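Local coordinates for protein azurocidin (Homo sapiens, PDB 1A7S) that binds heparin and kills many Gram-negative bacteria as a neutrophil granule protein, and also attracts monocytes, being a homologue of the serine proteases of the elastase subfamily, at residues Gln84-Asn88 against Cys154-Asn158; Gly173-Thr177 against Gly187-Phe191; Ile31-Met37 against Ile213-Leu217. All coordinates share one frame. Where two conformers were deposited one is given. Residue numbers count along the deposited sequence, not the author numbering.

Contact 1 (Gln84-Asn88 against Cys154-Asn158)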
ATOM      1  N   GLN A  84     -14.203  -0.253 -12.972  1.00 16.64           N
ATOM      2  CA  GLN A  84     -15.083   0.810 -13.364  1.00 17.46           C
ATOM      3  C   GLN A  84     -15.540   1.641 -12.186  1.00 17.22           C
ATOM      4  O   GLN A  84     -15.723   2.893 -12.271  1.00 21.53           O
ATOM      5  CB  GLN A  84     -16.206   0.348 -14.242  1.00 20.09           C
ATOM      6  CG  GLN A  84     -16.906   1.394 -15.136  1.00 21.02           C
ATOM      7  CD  GLN A  84     -17.974   2.161 -14.348  1.00 20.35           C
ATOM      8  OE1 GLN A  84     -18.584   1.535 -13.425  1.00 16.83           O
ATOM      9  NE2 GLN A  84     -18.125   3.413 -14.624  1.00 21.54           N
ATOM     10  N   GLN A  85     -15.828   0.998 -11.068  1.00 16.04           N
ATOM     11  CA  GLN A  85     -16.323   1.660  -9.882  1.00 15.31           C
ATOM     12  C   GLN A  85     -15.197   1.886  -8.897  1.00 16.41           C
ATOM     13  O   GLN A  85     -15.447   2.412  -7.802  1.00 20.34           O
ATOM     14  CB  GLN A  85     -17.448   0.817  -9.297  1.00 15.35           C
ATOM     15  CG  GLN A  85     -18.769   0.882 -10.006  1.00 15.36           C
ATOM     16  CD  GLN A  85     -19.441   2.213  -9.904  1.00 15.08           C
ATOM     17  OE1 GLN A  85     -19.614   2.736  -8.767  1.00 16.28           O
ATOM     18  NE2 GLN A  85     -19.718   2.844 -11.051  1.00 15.72           N
ATOM     19  N   ASN A  86     -13.996   1.418  -9.238  1.00 17.40           N
ATOM     20  CA  ASN A  86     -12.910   1.505  -8.233  1.00 17.19           C
ATOM     21  C   ASN A  86     -13.325   0.805  -6.985  1.00 15.81           C
ATOM     22  O   ASN A  86     -13.094   1.349  -5.837  1.00 16.36           O
ATOM     23  CB  ASN A  86     -12.633   2.998  -7.987  1.00 24.36           C
ATOM     24  CG  ASN A  86     -12.124   3.689  -9.238  1.00 26.66           C
ATOM     25  OD1 ASN A  86     -12.669   4.682  -9.767  1.00 37.69           O
ATOM     26  ND2 ASN A  86     -11.068   3.097  -9.805  1.00 35.80           N
ATOM     27  N   LEU A  87     -13.965  -0.336  -7.102  1.00 13.20           N
ATOM     28  CA  LEU A  87     -14.480  -1.038  -5.904  1.00 13.47           C
ATOM     29  C   LEU A  87     -13.663  -2.287  -5.588  1.00 11.53           C
ATOM     30  O   LEU A  87     -13.228  -2.996  -6.535  1.00 11.79           O
ATOM     31  CB  LEU A  87     -15.909  -1.528  -6.161  1.00 17.34           C
ATOM     32  CG  LEU A  87     -17.046  -0.589  -5.942  1.00 23.46           C
ATOM     33  CD1 LEU A  87     -18.322  -1.381  -6.178  1.00 31.55           C
ATOM     34  CD2 LEU A  87     -17.041   0.238  -4.703  1.00 19.45           C
ATOM     35  N   ASN A  88     -13.481  -2.568  -4.350  1.00 11.83           N
ATOM     36  CA  ASN A  88     -12.771  -3.757  -3.907  1.00 10.47           C
ATOM     37  C   ASN A  88     -11.380  -3.788  -4.444  1.00  9.60           C
ATOM     38  O   ASN A  88     -10.890  -4.789  -4.949  1.00 10.15           O
ATOM     39  CB  ASN A  88     -13.569  -4.986  -4.225  1.00 11.71           C
ATOM     40  CG  ASN A  88     -14.932  -5.086  -3.543  1.00 14.87           C
ATOM     41  OD1 ASN A  88     -15.334  -4.256  -2.774  1.00 14.17           O
ATOM     42  ND2 ASN A  88     -15.602  -6.194  -3.871  1.00 31.12           N
ATOM     43  N   CYS A 154     -16.780  10.534   1.708  1.00 17.83           N
ATOM     44  CA  CYS A 154     -16.167   9.267   1.249  1.00 15.55           C
ATOM     45  C   CYS A 154     -17.311   8.360   0.740  1.00 14.82           C
ATOM     46  O   CYS A 154     -18.373   8.805   0.330  1.00 17.12           O
ATOM     47  CB  CYS A 154     -15.449   8.649   2.425  1.00 13.77           C
ATOM     48  SG  CYS A 154     -14.143   7.470   2.103  1.00 13.52           S
ATOM     49  N   ARG A 155     -17.031   7.078   0.743  1.00 12.89           N
ATOM     50  CA  ARG A 155     -18.028   6.059   0.362  1.00 15.77           C
ATOM     51  C   ARG A 155     -17.683   4.815   1.175  1.00 14.35           C
ATOM     52  O   ARG A 155     -16.540   4.668   1.620  1.00 11.41           O
ATOM     53  CB  ARG A 155     -17.823   5.772  -1.142  1.00 18.90           C
ATOM     54  CG  ARG A 155     -16.464   5.249  -1.409  1.00 21.92           C
ATOM     55  CD  ARG A 155     -15.995   5.622  -2.850  1.00 25.24           C
ATOM     56  NE  ARG A 155     -16.408   4.707  -3.743  1.00 24.32           N
ATOM     57  CZ  ARG A 155     -16.029   4.105  -4.844  1.00 19.36           C
ATOM     58  NH1 ARG A 155     -14.797   3.603  -4.962  1.00 19.63           N
ATOM     59  NH2 ARG A 155     -16.831   3.999  -5.884  1.00 20.30           N
ATOM     60  N   PRO A 156     -18.663   3.978   1.463  1.00 15.96           N
ATOM     61  CA  PRO A 156     -18.470   2.851   2.344  1.00 14.06           C
ATOM     62  C   PRO A 156     -17.327   1.926   2.020  1.00 11.91           C
ATOM     63  O   PRO A 156     -16.687   1.406   2.970  1.00 12.76           O
ATOM     64  CB  PRO A 156     -19.809   2.148   2.405  1.00 16.73           C
ATOM     65  CG  PRO A 156     -20.816   3.128   1.989  1.00 19.12           C
ATOM     66  CD  PRO A 156     -20.113   4.116   1.055  1.00 18.50           C
ATOM     67  N   ASN A 157     -17.007   1.699   0.757  1.00 11.16           N
ATOM     68  CA  ASN A 157     -15.923   0.758   0.395  1.00 10.98           C
ATOM     69  C   ASN A 157     -14.523   1.279   0.736  1.00  9.20           C
ATOM     70  O   ASN A 157     -13.570   0.504   0.671  1.00  9.77           O
ATOM     71  CB  ASN A 157     -15.961   0.556  -1.149  1.00 12.06           C
ATOM     72  CG  ASN A 157     -15.341  -0.721  -1.572  1.00 11.12           C
ATOM     73  OD1 ASN A 157     -14.354  -0.735  -2.328  1.00 13.89           O
ATOM     74  ND2 ASN A 157     -15.880  -1.822  -1.099  1.00 15.05           N
ATOM     75  N   ASN A 158     -14.431   2.563   1.048  1.00  9.68           N
ATOM     76  CA  ASN A 158     -13.174   3.238   1.235  1.00  9.53           C
ATOM     77  C   ASN A 158     -13.033   3.847   2.607  1.00  9.29           C
ATOM     78  O   ASN A 158     -14.028   4.087   3.308  1.00 10.96           O
ATOM     79  CB  ASN A 158     -13.004   4.358   0.190  1.00  9.37           C
ATOM     80  CG  ASN A 158     -12.866   3.764  -1.219  1.00 10.31           C
ATOM     81  OD1 ASN A 158     -11.718   3.324  -1.629  1.00 13.95           O
ATOM     82  ND2 ASN A 158     -13.867   3.732  -1.952  1.00 11.18           N
TER

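Contact 2 (Gly173-Thr177 against Gly187-Phe191)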
ATOM      1  N   GLY A 173       2.659   6.172  -8.278  1.00  9.37           N
ATOM      2  CA  GLY A 173       3.660   5.302  -7.671  1.00  9.53           C
ATOM      3  C   GLY A 173       3.315   4.916  -6.257  1.00  9.62           C
ATOM      4  O   GLY A 173       3.971   4.036  -5.646  1.00 10.15           O
ATOM      5  N   ASP A 174       2.360   5.599  -5.642  1.00  9.14           N
ATOM      6  CA  ASP A 174       1.890   5.248  -4.300  1.00  7.90           C
ATOM      7  C   ASP A 174       0.736   4.276  -4.310  1.00  8.46           C
ATOM      8  O   ASP A 174       0.297   3.869  -3.211  1.00  8.56           O
ATOM      9  CB  ASP A 174       1.542   6.487  -3.511  1.00  8.36           C
ATOM     10  CG  ASP A 174       2.745   7.379  -3.250  1.00  8.74           C
ATOM     11  OD1 ASP A 174       3.837   6.858  -2.923  1.00  8.98           O
ATOM     12  OD2 ASP A 174       2.563   8.644  -3.417  1.00  8.38           O
ATOM     13  N   GLY A 175       0.154   3.946  -5.462  1.00  8.36           N
ATOM     14  CA  GLY A 175      -0.962   2.981  -5.451  1.00  8.51           C
ATOM     15  C   GLY A 175      -0.548   1.729  -4.752  1.00  7.19           C
ATOM     16  O   GLY A 175       0.570   1.253  -4.881  1.00  8.23           O
ATOM     17  N   GLY A 176      -1.459   1.175  -3.946  1.00  7.11           N
ATOM     18  CA  GLY A 176      -1.166   0.017  -3.194  1.00  6.93           C
ATOM     19  C   GLY A 176      -0.511   0.177  -1.876  1.00  6.61           C
ATOM     20  O   GLY A 176      -0.497  -0.738  -1.032  1.00  7.63           O
ATOM     21  N   THR A 177       0.094   1.334  -1.596  1.00  7.26           N
ATOM     22  CA  THR A 177       0.762   1.532  -0.316  1.00  7.22           C
ATOM     23  C   THR A 177      -0.215   1.632   0.828  1.00  6.74           C
ATOM     24  O   THR A 177      -1.360   2.085   0.645  1.00  7.50           O
ATOM     25  CB  THR A 177       1.718   2.774  -0.416  1.00  7.77           C
ATOM     26  OG1 THR A 177       2.837   2.543   0.412  1.00  8.36           O
ATOM     27  CG2 THR A 177       1.018   4.054  -0.048  1.00  8.94           C
ATOM     28  N   GLY A 187      -6.020   0.973   5.365  1.00  6.82           N
ATOM     29  CA  GLY A 187      -6.292   1.272   4.017  1.00  7.03           C
ATOM     30  C   GLY A 187      -5.177   0.800   3.069  1.00  6.71           C
ATOM     31  O   GLY A 187      -4.072   0.599   3.466  1.00  7.44           O
ATOM     32  N   VAL A 188      -5.581   0.670   1.808  1.00  6.86           N
ATOM     33  CA  VAL A 188      -4.689   0.406   0.691  1.00  7.00           C
ATOM     34  C   VAL A 188      -4.908   1.539  -0.335  1.00  6.79           C
ATOM     35  O   VAL A 188      -6.034   1.739  -0.766  1.00  7.63           O
ATOM     36  CB  VAL A 188      -4.976  -0.949   0.029  1.00  7.73           C
ATOM     37  CG1 VAL A 188      -4.165  -1.109  -1.250  1.00  8.57           C
ATOM     38  CG2 VAL A 188      -4.631  -2.088   1.001  1.00  9.84           C
ATOM     39  N   ALA A 189      -3.851   2.293  -0.670  1.00  6.92           N
ATOM     40  CA  ALA A 189      -4.049   3.442  -1.540  1.00  7.00           C
ATOM     41  C   ALA A 189      -4.637   3.048  -2.872  1.00  7.49           C
ATOM     42  O   ALA A 189      -4.142   2.138  -3.563  1.00  7.87           O
ATOM     43  CB  ALA A 189      -2.725   4.197  -1.723  1.00  7.99           C
ATOM     44  N   SER A 190      -5.728   3.705  -3.250  1.00  7.44           N
ATOM     45  CA  SER A 190      -6.462   3.373  -4.448  1.00  8.08           C
ATOM     46  C   SER A 190      -6.481   4.469  -5.466  1.00  8.01           C
ATOM     47  O   SER A 190      -5.992   4.292  -6.595  1.00  9.49           O
ATOM     48  CB  SER A 190      -7.825   2.842  -4.152  1.00  9.38           C
ATOM     49  OG  SER A 190      -8.626   2.529  -5.212  0.50  3.86           O
ATOM     50  N   PHE A 191      -7.067   5.617  -5.165  1.00  7.74           N
ATOM     51  CA  PHE A 191      -7.123   6.705  -6.126  1.00  8.66           C
ATOM     52  C   PHE A 191      -7.290   8.022  -5.421  1.00  8.94           C
ATOM     53  O   PHE A 191      -7.654   8.083  -4.246  1.00  9.71           O
ATOM     54  CB  PHE A 191      -8.231   6.458  -7.160  1.00 10.49           C
ATOM     55  CG  PHE A 191      -9.644   6.535  -6.593  1.00 11.85           C
ATOM     56  CD1 PHE A 191     -10.260   5.452  -6.017  1.00 11.80           C
ATOM     57  CD2 PHE A 191     -10.376   7.729  -6.627  1.00 14.19           C
ATOM     58  CE1 PHE A 191     -11.540   5.512  -5.489  1.00 12.40           C
ATOM     59  CE2 PHE A 191     -11.658   7.781  -6.120  1.00 15.45           C
ATOM     60  CZ  PHE A 191     -12.255   6.656  -5.530  1.00 14.38           C
TER

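Contact 3 (Ile31-Met37 against Ile213-Leu217)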
ATOM      1  N   ILE A  31       2.134  -8.432   4.841  1.00  6.58           N
ATOM      2  CA  ILE A  31       1.104  -8.684   5.860  1.00  6.64           C
ATOM      3  C   ILE A  31       1.156 -10.081   6.422  1.00  8.01           C
ATOM      4  O   ILE A  31       0.366 -10.444   7.329  1.00  8.09           O
ATOM      5  CB  ILE A  31      -0.312  -8.378   5.351  1.00  7.63           C
ATOM      6  CG1 ILE A  31      -0.695  -9.197   4.109  1.00  7.30           C
ATOM      7  CG2 ILE A  31      -0.439  -6.866   5.076  1.00  7.96           C
ATOM      8  CD1 ILE A  31      -2.182  -9.426   3.950  1.00  8.11           C
ATOM      9  N   HIS A  32       2.108 -10.878   5.990  1.00  7.41           N
ATOM     10  CA  HIS A  32       2.306 -12.278   6.357  1.00  7.62           C
ATOM     11  C   HIS A  32       3.656 -12.637   5.737  1.00  8.42           C
ATOM     12  O   HIS A  32       4.112 -12.007   4.792  1.00  8.68           O
ATOM     13  CB  HIS A  32       1.170 -13.117   5.720  1.00  7.35           C
ATOM     14  CG  HIS A  32       1.221 -14.602   5.980  1.00  8.83           C
ATOM     15  ND1 HIS A  32       0.474 -15.333   6.839  1.00 10.95           N
ATOM     16  CD2 HIS A  32       1.930 -15.493   5.368  1.00  8.44           C
ATOM     17  CE1 HIS A  32       0.837 -16.625   6.733  1.00  9.84           C
ATOM     18  NE2 HIS A  32       1.763 -16.692   5.787  1.00 11.97           N
ATOM     19  N   ALA A  33       4.364 -13.614   6.325  1.00 10.16           N
ATOM     20  CA  ALA A  33       5.631 -13.972   5.785  1.00 10.68           C
ATOM     21  C   ALA A  33       5.658 -14.249   4.311  1.00 10.46           C
ATOM     22  O   ALA A  33       6.666 -14.049   3.626  1.00 11.61           O
ATOM     23  CB  ALA A  33       6.198 -15.202   6.558  1.00 13.75           C
ATOM     24  N   ARG A  34       4.626 -14.707   3.704  1.00  9.81           N
ATOM     25  CA  ARG A  34       4.401 -15.128   2.366  1.00 10.55           C
ATOM     26  C   ARG A  34       3.535 -14.247   1.514  1.00  8.59           C
ATOM     27  O   ARG A  34       3.309 -14.554   0.331  1.00  8.91           O
ATOM     28  CB  ARG A  34       3.911 -16.606   2.292  1.00 13.23           C
ATOM     29  CG  ARG A  34       4.146 -17.351   1.045  1.00 20.61           C
ATOM     30  CD  ARG A  34       3.609 -18.796   1.194  1.00 22.60           C
ATOM     31  NE  ARG A  34       4.270 -19.537   2.226  1.00 22.64           N
ATOM     32  CZ  ARG A  34       5.323 -20.353   2.025  1.00 23.80           C
ATOM     33  NH1 ARG A  34       5.973 -20.347   0.860  1.00 20.13           N
ATOM     34  NH2 ARG A  34       5.829 -21.122   3.018  1.00 27.10           N
ATOM     35  N   PHE A  35       3.011 -13.115   2.027  1.00  8.00           N
ATOM     36  CA  PHE A  35       2.068 -12.343   1.277  1.00  7.87           C
ATOM     37  C   PHE A  35       2.242 -10.823   1.475  1.00  6.89           C
ATOM     38  O   PHE A  35       2.407 -10.324   2.570  1.00  8.01           O
ATOM     39  CB  PHE A  35       0.575 -12.641   1.657  1.00  7.79           C
ATOM     40  CG  PHE A  35       0.131 -14.046   1.264  1.00  8.79           C
ATOM     41  CD1 PHE A  35       0.339 -15.075   2.177  1.00  9.69           C
ATOM     42  CD2 PHE A  35      -0.516 -14.288   0.108  1.00  9.50           C
ATOM     43  CE1 PHE A  35      -0.117 -16.343   1.857  1.00 10.84           C
ATOM     44  CE2 PHE A  35      -0.947 -15.540  -0.250  1.00 10.57           C
ATOM     45  CZ  PHE A  35      -0.734 -16.582   0.658  1.00 11.63           C
ATOM     46  N   VAL A  36       2.146 -10.143   0.340  1.00  7.45           N
ATOM     47  CA  VAL A  36       2.104  -8.697   0.240  1.00  7.04           C
ATOM     48  C   VAL A  36       0.730  -8.239  -0.190  1.00  6.69           C
ATOM     49  O   VAL A  36       0.125  -8.770  -1.129  1.00  8.38           O
ATOM     50  CB  VAL A  36       3.191  -8.180  -0.724  1.00  7.61           C
ATOM     51  CG1 VAL A  36       2.967  -6.726  -1.146  1.00  8.28           C
ATOM     52  CG2 VAL A  36       4.583  -8.242   0.059  1.00  7.96           C
ATOM     53  N   MET A  37       0.218  -7.232   0.528  1.00  6.50           N
ATOM     54  CA  MET A  37      -1.091  -6.605   0.219  1.00  6.76           C
ATOM     55  C   MET A  37      -0.841  -5.317  -0.588  1.00  6.51           C
ATOM     56  O   MET A  37      -0.015  -4.489  -0.205  1.00  7.35           O
ATOM     57  CB  MET A  37      -1.805  -6.253   1.527  1.00  6.79           C
ATOM     58  CG  MET A  37      -3.145  -5.590   1.331  1.00  8.14           C
ATOM     59  SD  MET A  37      -4.080  -5.441   2.879  1.00  8.67           S
ATOM     60  CE  MET A  37      -3.133  -4.177   3.753  1.00  9.05           C
ATOM     61  N   ILE A 213      -9.150 -11.968   3.436  1.00  7.51           N
ATOM     62  CA  ILE A 213      -7.688 -11.988   3.513  1.00  7.88           C
ATOM     63  C   ILE A 213      -7.209 -13.224   4.266  1.00  7.94           C
ATOM     64  O   ILE A 213      -6.314 -13.947   3.848  1.00  8.39           O
ATOM     65  CB  ILE A 213      -7.185 -10.682   4.175  1.00  8.01           C
ATOM     66  CG1 ILE A 213      -7.335  -9.463   3.273  1.00  8.85           C
ATOM     67  CG2 ILE A 213      -5.703 -10.844   4.586  1.00  9.64           C
ATOM     68  CD1 ILE A 213      -7.115  -8.128   3.890  1.00  9.82           C
ATOM     69  N   ASP A 214      -7.851 -13.481   5.434  1.00  8.08           N
ATOM     70  CA  ASP A 214      -7.441 -14.650   6.232  1.00  8.51           C
ATOM     71  C   ASP A 214      -7.618 -15.932   5.436  1.00  8.76           C
ATOM     72  O   ASP A 214      -6.810 -16.877   5.571  1.00  9.49           O
ATOM     73  CB  ASP A 214      -8.260 -14.722   7.502  1.00  8.85           C
ATOM     74  CG  ASP A 214      -7.881 -13.717   8.546  1.00  9.42           C
ATOM     75  OD1 ASP A 214      -6.903 -12.967   8.371  1.00 10.63           O
ATOM     76  OD2 ASP A 214      -8.625 -13.685   9.557  1.00 11.04           O
ATOM     77  N   GLY A 215      -8.649 -16.020   4.619  1.00  8.54           N
ATOM     78  CA  GLY A 215      -8.832 -17.222   3.799  1.00  9.39           C
ATOM     79  C   GLY A 215      -7.622 -17.423   2.862  1.00  9.19           C
ATOM     80  O   GLY A 215      -7.101 -18.513   2.733  1.00 10.96           O
ATOM     81  N   VAL A 216      -7.222 -16.308   2.225  1.00  8.75           N
ATOM     82  CA  VAL A 216      -6.045 -16.422   1.346  1.00  7.99           C
ATOM     83  C   VAL A 216      -4.811 -16.825   2.079  1.00  9.03           C
ATOM     84  O   VAL A 216      -4.058 -17.723   1.673  1.00  9.84           O
ATOM     85  CB  VAL A 216      -5.835 -15.132   0.544  1.00  9.33           C
ATOM     86  CG1 VAL A 216      -4.550 -15.174  -0.253  1.00 10.01           C
ATOM     87  CG2 VAL A 216      -7.032 -14.839  -0.349  1.00 11.68           C
ATOM     88  N   LEU A 217      -4.541 -16.187   3.209  1.00  9.14           N
ATOM     89  CA  LEU A 217      -3.342 -16.392   3.997  1.00  9.56           C
ATOM     90  C   LEU A 217      -3.195 -17.828   4.518  1.00  9.75           C
ATOM     91  O   LEU A 217      -2.113 -18.342   4.633  1.00 11.41           O
ATOM     92  CB  LEU A 217      -3.220 -15.464   5.197  1.00  9.94           C
ATOM     93  CG  LEU A 217      -3.176 -13.983   4.991  1.00 13.12           C
ATOM     94  CD1 LEU A 217      -3.013 -13.148   6.175  1.00 16.35           C
ATOM     95  CD2 LEU A 217      -2.293 -13.602   3.870  1.00 16.56           C
TER

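Contact 1 (Gln84-Asn88 against Cys154-Asn158)
This is a polar loop-to-loop contact at the surface of a chymotrypsin-like fold, bridging the two halves of the molecule. Q84-N88 belongs to the loop between strands 69-77 and 91-95 of the six-stranded barrel; C154-N158 leads into strand 158-162 of the other sheet, and its C154 is disulfide-bonded to C160. The carboxamide of N157 serves both the backbone amide and the side-chain oxygen of N88: N88 N donates to N157 OD1 (2.9 Å), and N157 ND2 donates to N88 OD1 (3.0 Å). A type I turn from R155 to N158 presents R155 and N157 together. The R155 guanidinium meets carbonyls near its plane, with a weak bond from R155 NH1 to N86 O (3.0 Å), while L87 CD2 covers one of its faces. N86 and L87 form a G1 beta bulge opposite D82, N86 adopting a positive phi. The carbonyl of Q85 takes two hydrogen bonds from the arginine, Q85 O lying 2.8 Å from R155 NH2 and 3.1 Å from R155 NH1.

Contact 2 (Gly173-Thr177 against Gly187-Phe191)
Backbone hydrogen bonding dominates this buried contact, which joins the loop before strand 178-181 to the middle of strand 184-192. A189 uses both its amide and its carbonyl: G176 N donates to A189 O (2.9 Å, nearly linear), and A189 N donates to T177 O (2.8 Å). Within the loop, T177 N bonds to D174 O at 3.0 Å and closes a type II turn. G176 occupies its third position at a phi of 86°, where a beta carbon would clash with the preceding carbonyl oxygen.

Methyl groups make van der Waals contacts with backbone carbonyls around this pairing: A189 CB lies 3.4 Å from D174 O, and V188 CG1 approaches G176 O at 3.7 Å. The apolar pair is A189 CB with T177 CG2, 4.1 Å apart.

The polar side chains find their partners elsewhere in the chain. D174 OD2 accepts a hydrogen bond from the N-terminal amine of I1, T177 OG1 bonds to A126 O, and S190 OG bonds to D89 OD2.

Together these features mark the active-site region of the chymotrypsin fold. The D174-I1 link is the one that activated S1 proteases form on zymogen cleavage, and the loop is the one that shapes their oxyanion hole; here G175 occupies the place of the catalytic serine, in keeping with a protease homologue.

Contact 3 (Ile31-Met37 against Ile213-Leu217)
Strand 35-37 and helix 213-217 run nearly antiparallel, their axes at 156° and 10.8 Å apart at closest approach. I31-M37 forms the end of a beta hairpin: a type I turn from H32 to F35 connects strands 23-32 and 35-38, and I31 and H32 both face F35 in a classic bulge, with I31 N bonded to F35 O at 3.0 Å and H32 N only weakly to the same oxygen. The CA atoms of F35 and L217 come within 7.3 Å, whereas those of M37 and I213 are 9.1 Å apart.

No hydrogen bond crosses between the segments; the interface is made by side chains. L217 contributes the largest area, reaching in so that its CD2 methyl lies 3.5 Å from F35 CD1, 4.0 Å from H32 CB and 4.2 Å from I31 CD1. The F35 ring also receives the preceding helical residue, with F35 CE2 3.6 Å from V216 CG1. One helical turn before L217, I213 CG2 packs against I31 CD1 at 3.8 Å, and I213 CD1 reaches M37 SD at 4.2 Å. L110 touches both I31 and I213, and L92 both M37 and V216, extending the apolar cluster.

The hairpin lies within the region 20-44 that has antibiotic activity. Its packing against helix 210-218 is characteristic of the chymotrypsin fold, whose C-terminal helix lies against the N-terminal barrel.

Overall arrangement
Contact 3 spans the longest interval of chain, and contacts 1 and 2 follow one another within it. Contact 2 sits near the molecular centre; its centre is about 13 Å from that of contact 1 and 17 Å from that of contact 3, and the centres of contacts 1 and 3 lie about 22 Å apart. F191 links contacts 1 and 2, its CE1 atom packing 3.7 Å from N86 CB and 3.8 Å from R155 NH1. V188 links contacts 2 and 3 through V188 CG2 and M37 CE, 3.8 Å apart. Contacts 1 and 3 each tie the N-terminal barrel to a C-terminal element, whereas contact 2 lies in the C-terminal half, so the two-barrel protease architecture persists around an altered active site.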